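Local coordinates for tRNA (guanine(26)-N(2))-dimethyltransferase (Pyrococcus horikoshii, PDB 2DUL), which probably dimethylates the N2 atom of guanine 26 in a number of tRNAs, using S-adenosyl-L-methionine as methyl donor, at residues Ile204-Ile218 and Phe230-Leu244. Residues are numbered along the deposited sequence; the frame is centred on the assembly and turned at random.
Sequences IARYAAKYDLGIDVI and FVKLKDGARKGDETL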
# COMPACT_ATOMS: atom_id res chain seq x y z
N ILE A 204 -4.06 3.12 9.91
CA ILE A 204 -3.25 2.02 10.40
C ILE A 204 -2.50 2.51 11.64
O ILE A 204 -2.44 1.82 12.66
CB ILE A 204 -2.20 1.56 9.35
CG1 ILE A 204 -2.91 0.98 8.13
CG2 ILE A 204 -1.28 0.50 9.96
CD1 ILE A 204 -1.98 0.67 6.97
N ALA A 205 -1.95 3.72 11.55
CA ALA A 205 -1.22 4.32 12.66
C ALA A 205 -2.12 4.50 13.88
O ALA A 205 -1.72 4.22 15.01
CB ALA A 205 -0.63 5.67 12.24
N ARG A 206 -3.34 4.98 13.66
CA ARG A 206 -4.27 5.20 14.76
C ARG A 206 -4.71 3.90 15.42
O ARG A 206 -4.74 3.84 16.65
CB ARG A 206 -5.49 6.01 14.28
CG ARG A 206 -5.18 7.50 14.07
CD ARG A 206 -6.41 8.28 13.63
NE ARG A 206 -6.77 7.95 12.26
CZ ARG A 206 -7.99 8.09 11.75
NH1 ARG A 206 -8.98 8.55 12.51
NH2 ARG A 206 -8.22 7.75 10.49
N TYR A 207 -5.03 2.87 14.64
CA TYR A 207 -5.44 1.59 15.23
C TYR A 207 -4.29 0.91 15.98
O TYR A 207 -4.51 0.18 16.95
CB TYR A 207 -5.95 0.62 14.16
CG TYR A 207 -7.44 0.70 13.89
CD1 TYR A 207 -8.01 1.85 13.36
CD2 TYR A 207 -8.28 -0.38 14.18
CE1 TYR A 207 -9.39 1.94 13.12
CE2 TYR A 207 -9.65 -0.31 13.96
CZ TYR A 207 -10.20 0.85 13.43
OH TYR A 207 -11.55 0.94 13.21
N ALA A 208 -3.06 1.14 15.51
CA ALA A 208 -1.89 0.51 16.12
C ALA A 208 -1.50 1.06 17.48
O ALA A 208 -0.98 0.33 18.33
CB ALA A 208 -0.70 0.61 15.16
N ALA A 209 -1.74 2.36 17.68
CA ALA A 209 -1.35 3.03 18.92
C ALA A 209 -1.80 2.37 20.22
O ALA A 209 -1.03 2.33 21.18
CB ALA A 209 -1.82 4.51 18.89
N LYS A 210 -3.02 1.84 20.26
CA LYS A 210 -3.49 1.22 21.50
C LYS A 210 -2.69 0.00 21.96
O LYS A 210 -2.77 -0.39 23.11
CB LYS A 210 -4.98 0.87 21.40
CG LYS A 210 -5.35 -0.21 20.40
CD LYS A 210 -6.86 -0.43 20.41
CE LYS A 210 -7.32 -1.40 19.33
NZ LYS A 210 -7.05 -0.83 17.98
N TYR A 211 -1.92 -0.59 21.05
CA TYR A 211 -1.10 -1.75 21.40
C TYR A 211 0.30 -1.28 21.77
O TYR A 211 1.23 -2.08 21.88
CB TYR A 211 -1.02 -2.70 20.21
CG TYR A 211 -2.38 -3.21 19.79
CD1 TYR A 211 -3.15 -3.99 20.66
CD2 TYR A 211 -2.91 -2.89 18.54
CE1 TYR A 211 -4.43 -4.44 20.30
CE2 TYR A 211 -4.20 -3.34 18.17
CZ TYR A 211 -4.94 -4.10 19.06
OH TYR A 211 -6.21 -4.54 18.71
N ASP A 212 0.43 0.03 21.97
CA ASP A 212 1.72 0.65 22.28
C ASP A 212 2.70 0.34 21.15
O ASP A 212 3.84 -0.05 21.37
CB ASP A 212 2.26 0.18 23.63
CG ASP A 212 1.45 0.71 24.81
OD1 ASP A 212 0.75 1.74 24.63
OD2 ASP A 212 1.51 0.12 25.91
N LEU A 213 2.21 0.51 19.92
CA LEU A 213 2.99 0.28 18.72
C LEU A 213 2.94 1.53 17.86
O LEU A 213 1.92 2.22 17.81
CB LEU A 213 2.41 -0.87 17.89
CG LEU A 213 2.42 -2.28 18.48
CD1 LEU A 213 1.63 -3.20 17.54
CD2 LEU A 213 3.86 -2.77 18.66
N GLY A 214 4.05 1.83 17.19
CA GLY A 214 4.10 2.97 16.30
C GLY A 214 4.35 2.37 14.92
O GLY A 214 4.37 1.14 14.79
N ILE A 215 4.51 3.20 13.91
CA ILE A 215 4.80 2.69 12.58
C ILE A 215 5.77 3.58 11.83
O ILE A 215 5.90 4.78 12.11
CB ILE A 215 3.52 2.58 11.67
CG1 ILE A 215 2.94 3.97 11.41
CG2 ILE A 215 2.50 1.64 12.31
CD1 ILE A 215 1.95 4.02 10.25
N ASP A 216 6.46 2.97 10.88
CA ASP A 216 7.38 3.65 9.98
C ASP A 216 6.86 3.19 8.62
O ASP A 216 6.64 1.99 8.42
CB ASP A 216 8.82 3.17 10.14
CG ASP A 216 9.58 3.95 11.19
OD1 ASP A 216 9.17 5.09 11.50
OD2 ASP A 216 10.59 3.43 11.70
N VAL A 217 6.65 4.12 7.70
CA VAL A 217 6.17 3.72 6.39
C VAL A 217 7.34 3.22 5.55
O VAL A 217 8.36 3.90 5.43
CB VAL A 217 5.50 4.90 5.65
CG1 VAL A 217 5.05 4.45 4.27
CG2 VAL A 217 4.31 5.39 6.45
N ILE A 218 7.20 2.02 5.00
CA ILE A 218 8.24 1.45 4.16
C ILE A 218 7.97 1.95 2.74
O ILE A 218 8.86 2.47 2.06
CB ILE A 218 8.19 -0.08 4.17
CG1 ILE A 218 8.50 -0.60 5.58
CG2 ILE A 218 9.16 -0.65 3.14
CD1 ILE A 218 8.19 -2.07 5.78
N PHE A 230 2.73 -0.28 2.96
CA PHE A 230 3.61 -1.23 3.63
C PHE A 230 4.19 -0.49 4.83
O PHE A 230 4.85 0.54 4.66
CB PHE A 230 4.76 -1.67 2.71
CG PHE A 230 4.33 -2.49 1.53
CD1 PHE A 230 4.20 -1.91 0.27
CD2 PHE A 230 4.05 -3.84 1.68
CE1 PHE A 230 3.80 -2.67 -0.83
CE2 PHE A 230 3.64 -4.62 0.58
CZ PHE A 230 3.52 -4.03 -0.67
N VAL A 231 3.93 -1.00 6.03
CA VAL A 231 4.45 -0.35 7.23
C VAL A 231 5.22 -1.30 8.12
O VAL A 231 4.97 -2.51 8.14
CB VAL A 231 3.31 0.30 8.06
CG1 VAL A 231 2.60 1.35 7.22
CG2 VAL A 231 2.33 -0.75 8.53
N LYS A 232 6.17 -0.73 8.86
CA LYS A 232 6.99 -1.48 9.79
C LYS A 232 6.52 -1.09 11.18
O LYS A 232 6.55 0.08 11.56
CB LYS A 232 8.46 -1.09 9.63
CG LYS A 232 9.40 -1.74 10.64
CD LYS A 232 9.54 -3.24 10.41
CE LYS A 232 10.66 -3.82 11.27
NZ LYS A 232 10.85 -5.28 11.08
N LEU A 233 6.06 -2.07 11.95
CA LEU A 233 5.57 -1.80 13.30
C LEU A 233 6.75 -1.49 14.23
O LEU A 233 7.81 -2.12 14.14
CB LEU A 233 4.77 -3.00 13.82
CG LEU A 233 3.53 -3.32 12.98
CD1 LEU A 233 2.83 -4.55 13.53
CD2 LEU A 233 2.58 -2.14 12.98
N LYS A 234 6.57 -0.50 15.09
CA LYS A 234 7.59 -0.09 16.05
C LYS A 234 7.08 -0.42 17.45
O LYS A 234 5.96 -0.07 17.82
CB LYS A 234 7.85 1.41 15.92
CG LYS A 234 8.09 1.87 14.48
CD LYS A 234 9.30 1.18 13.85
CE LYS A 234 10.60 1.58 14.54
NZ LYS A 234 10.84 3.05 14.43
N ASP A 235 7.91 -1.10 18.24
CA ASP A 235 7.52 -1.52 19.58
C ASP A 235 7.80 -0.54 20.71
O ASP A 235 8.96 -0.30 21.05
CB ASP A 235 8.19 -2.86 19.90
CG ASP A 235 7.66 -3.51 21.17
OD1 ASP A 235 6.83 -2.89 21.87
OD2 ASP A 235 8.08 -4.64 21.47
N GLY A 236 6.74 0.02 21.29
CA GLY A 236 6.90 0.95 22.39
C GLY A 236 5.86 2.05 22.47
O GLY A 236 5.46 2.62 21.45
N ALA A 237 5.42 2.36 23.69
CA ALA A 237 4.42 3.40 23.91
C ALA A 237 4.91 4.74 23.35
O ALA A 237 4.17 5.46 22.68
CB ALA A 237 4.13 3.54 25.41
N ARG A 238 6.18 5.06 23.63
CA ARG A 238 6.78 6.30 23.16
C ARG A 238 6.77 6.33 21.64
O ARG A 238 6.57 7.38 21.03
CB ARG A 238 8.23 6.42 23.65
CG ARG A 238 8.47 6.07 25.12
CD ARG A 238 8.15 4.60 25.47
NE ARG A 238 8.45 3.67 24.38
CZ ARG A 238 9.65 3.51 23.83
NH1 ARG A 238 9.81 2.63 22.85
NH2 ARG A 238 10.68 4.22 24.26
N LYS A 239 7.03 5.18 21.03
CA LYS A 239 7.04 5.07 19.58
C LYS A 239 5.62 5.30 19.05
O LYS A 239 5.42 5.86 17.97
CB LYS A 239 7.59 3.70 19.16
CG LYS A 239 9.05 3.53 19.57
CD LYS A 239 9.60 2.16 19.26
CE LYS A 239 11.04 2.03 19.73
NZ LYS A 239 11.56 0.64 19.60
N GLY A 240 4.64 4.86 19.83
CA GLY A 240 3.26 5.06 19.45
C GLY A 240 2.97 6.55 19.53
O GLY A 240 2.35 7.12 18.64
N ASP A 241 3.46 7.20 20.59
CA ASP A 241 3.25 8.63 20.75
C ASP A 241 3.84 9.43 19.59
O ASP A 241 3.19 10.34 19.05
CB ASP A 241 3.87 9.14 22.07
CG ASP A 241 3.21 8.55 23.30
OD1 ASP A 241 2.01 8.21 23.24
OD2 ASP A 241 3.89 8.45 24.35
N GLU A 242 5.07 9.10 19.21
CA GLU A 242 5.75 9.81 18.13
C GLU A 242 5.03 9.59 16.79
O GLU A 242 5.05 10.46 15.92
CB GLU A 242 7.20 9.33 18.01
CG GLU A 242 8.00 9.55 19.29
CD GLU A 242 9.39 8.94 19.22
OE1 GLU A 242 9.50 7.73 18.95
OE2 GLU A 242 10.37 9.68 19.45
N THR A 243 4.42 8.42 16.64
CA THR A 243 3.69 8.11 15.41
C THR A 243 2.44 8.98 15.33
O THR A 243 2.17 9.58 14.30
CB THR A 243 3.31 6.61 15.38
OG1 THR A 243 4.51 5.83 15.39
CG2 THR A 243 2.51 6.28 14.11
N LEU A 244 1.69 9.06 16.43
CA LEU A 244 0.49 9.88 16.44
C LEU A 244 0.85 11.35 16.19
O LEU A 244 0.03 12.12 15.67
CB LEU A 244 -0.27 9.73 17.76
CG LEU A 244 -0.90 8.36 18.05
CD1 LEU A 244 -1.67 8.42 19.37
CD2 LEU A 244 -1.84 7.96 16.91
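Strands 213-217 and 230-235 pair antiparallel, Gly214 and Asp216 forming the hydrogen-bonded pairs with Lys234 and Lys232, while helix 237-244 crosses the edge strand at 52°. On the face that carries Ile215, its CG2 meets Leu233 CD2 at 3.8 Å and its CD1 leans on Val231 CG1; CG1, between the backbone N and the carbonyl carbon (chi1 64°), instead reaches Thr243 CG2 at 3.6 Å. Thr243 OG1 takes the N-H of Ile215 at 3.0 Å and gives its own proton to Lys239 O at 2.7 Å, tying the helix to the outermost strand of the sheet. The two strands form the hairpin that closes one end of the central sheet, the antiparallel position of strand 226-235 beside 158-164 being the hallmark of class I methyltransferases. Gly214 lies under the helix, its CA 3.9 Å from Gly240 CA, where a side chain would clash with Lys239 O. On the face opposite Ile215, which Gly214 shares, Lys234 curls, bent at three torsions, to set NZ 2.8 Å from Asp216 OD2, above the carboxylate plane. A methionine in its place would probably leave the Asp216 carboxylate without this charged partner from the neighbouring strand. Leu244 CD1 closes over Ala209 CB at 3.9 Å.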